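Local atomic coordinates of choline binding protein A (Lactobacillus salivarius str. Ren, PDB entry 5GT1), a protein that probably anchors to the cell surface through choline-binding repeats and contains a zinc-binding M23-family peptidase domain, likely acting on cell-wall peptides. Residues G35-G39 and A40-G44; G84-A87 and G88-N91. All blocks are in the same frame, centred on the assembly; numbering follows the deposited sequence.

The two contacts are turns on the surface of the M23 peptidase domain, which forms the C-terminal part of the longer protein, and both lie near its zinc site. In interaction 1 the side chain of Q41 comes within about 7 Å of the metal and about 4 Å from that of the zinc ligand D61. Interaction 2 is the tip of a beta hairpin, with the L89 side chain about 9 Å from the zinc and about 7 Å from that of H137, another ligand. Their centres are 21 Å apart and their nearest atoms about 13 Å, so the two turns do not touch.

Interaction 1: residues G35-G39 and A40-G44; sequences GYFSG and AQLFG
The carbonyl oxygen of S38 is gripped by two backbone amides further along the chain. L42 N sits 3.3 Å from S38 O and comes in almost head-on to the carbonyl bond, while Q41 N, 3.1 Å from the same S38 O, makes a weak, more bent bond. The shorter, straighter bond runs the other way: S38 N points at Q41 OE1 over 2.9 Å with an N-H...O angle of 172°, approaching 16° out of the amide's carbonyl plane. Q41 gets its oxygen there by folding back beside its own backbone N (chi1 -69°) and then extending beyond CG. S38 OG lies 3.4 Å from Q41 CG, and a weak bond from Q41 N also reaches S38 OG. This exchange of side chain for backbone in both directions recalls a capping box, here around a single turn in which G39, A40 and Q41 have helix-like backbone angles. The turn belongs to the loop leading to strand 44-45, beside the zinc site of the M23 domain. Q41 NE2 is held by D66, so both ends of the amide are tied and its flip is fixed; the Q41 backbone also bonds to that of zinc ligand D61. L42 O accepts from ND1 of H57, another zinc ligand, making L42 a second-shell residue that probably helps orient the imidazole. The apolar part of the contact is small: L42 CD2 packs 3.6 Å from F37 CB and approaches the phenyl ring obliquely, while Q41 CB lies near the plane of that ring, at its edge. The F37 ring itself stacks on H67 and meets F62 edge-to-face. A water lies between G39 O (2.6 Å) and L42 O (2.8 Å), placed to donate to either.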
# COMPACT_ATOMS: atom_id res chain seq x y z
N GLY A 35 1.19 -7.81 12.57
CA GLY A 35 -0.01 -8.62 12.72
C GLY A 35 0.02 -9.87 11.87
O GLY A 35 1.09 -10.42 11.61
N TYR A 36 -1.14 -10.31 11.41
CA TYR A 36 -1.25 -11.56 10.67
C TYR A 36 -2.11 -11.35 9.44
O TYR A 36 -3.03 -10.52 9.46
CB TYR A 36 -1.89 -12.64 11.56
CG TYR A 36 -1.22 -12.78 12.90
CD1 TYR A 36 -0.01 -13.48 13.02
CD2 TYR A 36 -1.78 -12.19 14.04
CE1 TYR A 36 0.63 -13.59 14.26
CE2 TYR A 36 -1.15 -12.31 15.29
CZ TYR A 36 0.05 -13.01 15.38
OH TYR A 36 0.68 -13.12 16.60
N PHE A 37 -1.83 -12.11 8.38
CA PHE A 37 -2.55 -11.98 7.12
C PHE A 37 -3.07 -13.32 6.66
O PHE A 37 -2.40 -14.34 6.83
CB PHE A 37 -1.58 -11.45 6.05
CG PHE A 37 -0.97 -10.13 6.40
CD1 PHE A 37 -1.63 -8.94 6.07
CD2 PHE A 37 0.26 -10.07 7.06
CE1 PHE A 37 -1.06 -7.72 6.38
CE2 PHE A 37 0.82 -8.85 7.39
CZ PHE A 37 0.15 -7.67 7.06
N SER A 38 -4.24 -13.33 6.02
CA SER A 38 -4.77 -14.56 5.43
C SER A 38 -4.06 -14.81 4.10
O SER A 38 -3.38 -13.91 3.57
CB SER A 38 -6.26 -14.42 5.21
OG SER A 38 -6.49 -13.51 4.15
N GLY A 39 -4.23 -16.00 3.54
CA GLY A 39 -3.60 -16.35 2.26
C GLY A 39 -3.94 -15.34 1.17
O GLY A 39 -3.05 -14.92 0.41
N ALA A 40 -5.21 -14.93 1.12
CA ALA A 40 -5.70 -13.96 0.12
C ALA A 40 -5.09 -12.55 0.27
O ALA A 40 -4.84 -11.86 -0.73
CB ALA A 40 -7.23 -13.89 0.14
N GLN A 41 -4.81 -12.15 1.52
CA GLN A 41 -4.27 -10.83 1.78
C GLN A 41 -2.78 -10.67 1.45
O GLN A 41 -2.31 -9.56 1.17
CB GLN A 41 -4.49 -10.46 3.23
CG GLN A 41 -5.96 -10.23 3.55
CD GLN A 41 -6.18 -10.03 5.04
OE1 GLN A 41 -5.56 -10.71 5.86
NE2 GLN A 41 -7.05 -9.10 5.38
N LEU A 42 -2.04 -11.77 1.48
CA LEU A 42 -0.59 -11.72 1.28
C LEU A 42 -0.21 -11.34 -0.15
O LEU A 42 -1.00 -11.53 -1.08
CB LEU A 42 0.03 -13.08 1.61
CG LEU A 42 0.06 -13.48 3.09
CD1 LEU A 42 0.44 -14.95 3.18
CD2 LEU A 42 1.05 -12.63 3.87
N PHE A 43 1.00 -10.81 -0.31
CA PHE A 43 1.55 -10.53 -1.63
C PHE A 43 1.91 -11.83 -2.36
O PHE A 43 2.29 -12.83 -1.72
CB PHE A 43 2.80 -9.64 -1.50
CG PHE A 43 3.53 -9.46 -2.80
CD1 PHE A 43 3.20 -8.41 -3.65
CD2 PHE A 43 4.53 -10.37 -3.19
CE1 PHE A 43 3.85 -8.26 -4.87
CE2 PHE A 43 5.18 -10.22 -4.41
CZ PHE A 43 4.85 -9.15 -5.24
N GLY A 44 1.76 -11.82 -3.69
CA GLY A 44 2.26 -12.89 -4.54
C GLY A 44 1.23 -13.92 -4.93
O GLY A 44 0.06 -13.60 -5.14
O HOH W 1 -2.46 -13.74 -1.84

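Interaction 2: residues G84-A87 and G88-N91; sequences GYIA and GLEN
E90 OE1 and N91 OD1 both lie at the edge of the Y85 ring, near its plane, N91 OD1 3.6 Å from Y85 CD1. The E90 backbone passes to one side of that plane along the CD1-CE1 border, with E90 C 3.5 Å from Y85 CD1. The carboxylate of E90 stands almost upright to the ring, 83° between planes, whereas the amide of N91 is turned by 57°. Y85 and E90 run side by side, bringing Y85 OH to 3.0 Å from E90 OE1, a probable hydrogen bond. The other oxygen, E90 OE2, takes G88 N at 2.8 Å, nearly straight and from above the carboxylate plane. E90 reaches back by bending at chi2 (-52°), so one carboxylate can serve both the turn amide and the strand's tyrosine. All this closes a beta hairpin joining strands 78-86 and 92-96: I86 and E90 form the antiparallel hydrogen-bonded pair, with I86 N to E90 O at 3.2 Å and a weak return bond, and Y85 with N91 is the non-hydrogen-bonded pair. N91 ND2 is held by F108 O. I86 CG2 and L89 CD1 touch at 4.0 Å; I86 rests on M147 and L89 on I150, both of helix 146-151.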
# COMPACT_ATOMS: atom_id res chain seq x y z
N GLY A 84 -5.89 9.82 -7.27
CA GLY A 84 -6.86 9.56 -8.33
C GLY A 84 -7.90 8.51 -8.00
O GLY A 84 -7.98 8.01 -6.88
N TYR A 85 -8.70 8.20 -9.01
CA TYR A 85 -9.72 7.17 -8.90
C TYR A 85 -9.63 6.25 -10.12
O TYR A 85 -9.75 6.71 -11.26
CB TYR A 85 -11.14 7.77 -8.83
CG TYR A 85 -12.19 6.69 -8.79
CD1 TYR A 85 -12.57 6.12 -7.59
CD2 TYR A 85 -12.75 6.19 -9.98
CE1 TYR A 85 -13.50 5.10 -7.55
CE2 TYR A 85 -13.68 5.16 -9.95
CZ TYR A 85 -14.05 4.62 -8.74
OH TYR A 85 -14.97 3.60 -8.68
N ILE A 86 -9.44 4.95 -9.88
CA ILE A 86 -9.56 3.95 -10.93
C ILE A 86 -10.33 2.81 -10.29
O ILE A 86 -9.86 2.24 -9.29
CB ILE A 86 -8.18 3.44 -11.40
CG1 ILE A 86 -7.41 4.55 -12.13
CG2 ILE A 86 -8.33 2.20 -12.28
CD1 ILE A 86 -5.92 4.27 -12.27
N ALA A 87 -11.51 2.47 -10.83
CA ALA A 87 -12.33 1.41 -10.22
C ALA A 87 -11.48 0.14 -10.06
O ALA A 87 -10.77 -0.25 -10.99
CB ALA A 87 -13.58 1.13 -11.04
N GLY A 88 -11.55 -0.49 -8.89
CA GLY A 88 -10.63 -1.57 -8.53
C GLY A 88 -9.62 -1.10 -7.49
O GLY A 88 -9.51 -1.69 -6.42
N LEU A 89 -8.86 -0.05 -7.80
CA LEU A 89 -8.05 0.65 -6.80
C LEU A 89 -8.95 1.57 -5.99
O LEU A 89 -8.59 1.99 -4.86
CB LEU A 89 -6.97 1.49 -7.49
CG LEU A 89 -5.80 0.79 -8.19
CD1 LEU A 89 -6.22 0.22 -9.54
CD2 LEU A 89 -4.65 1.77 -8.36
N GLU A 90 -10.12 1.87 -6.55
CA GLU A 90 -10.99 2.94 -6.03
C GLU A 90 -10.17 4.23 -5.87
O GLU A 90 -9.35 4.55 -6.74
CB GLU A 90 -11.70 2.48 -4.75
CG GLU A 90 -12.50 1.19 -4.90
CD GLU A 90 -13.48 1.21 -6.08
OE1 GLU A 90 -14.32 2.12 -6.12
OE2 GLU A 90 -13.40 0.33 -6.97
N ASN A 91 -10.36 4.98 -4.78
CA ASN A 91 -9.55 6.18 -4.54
C ASN A 91 -8.16 5.79 -4.03
O ASN A 91 -8.04 5.01 -3.06
CB ASN A 91 -10.25 7.13 -3.55
CG ASN A 91 -11.61 7.59 -4.05
OD1 ASN A 91 -11.69 8.39 -4.97
ND2 ASN A 91 -12.67 7.06 -3.47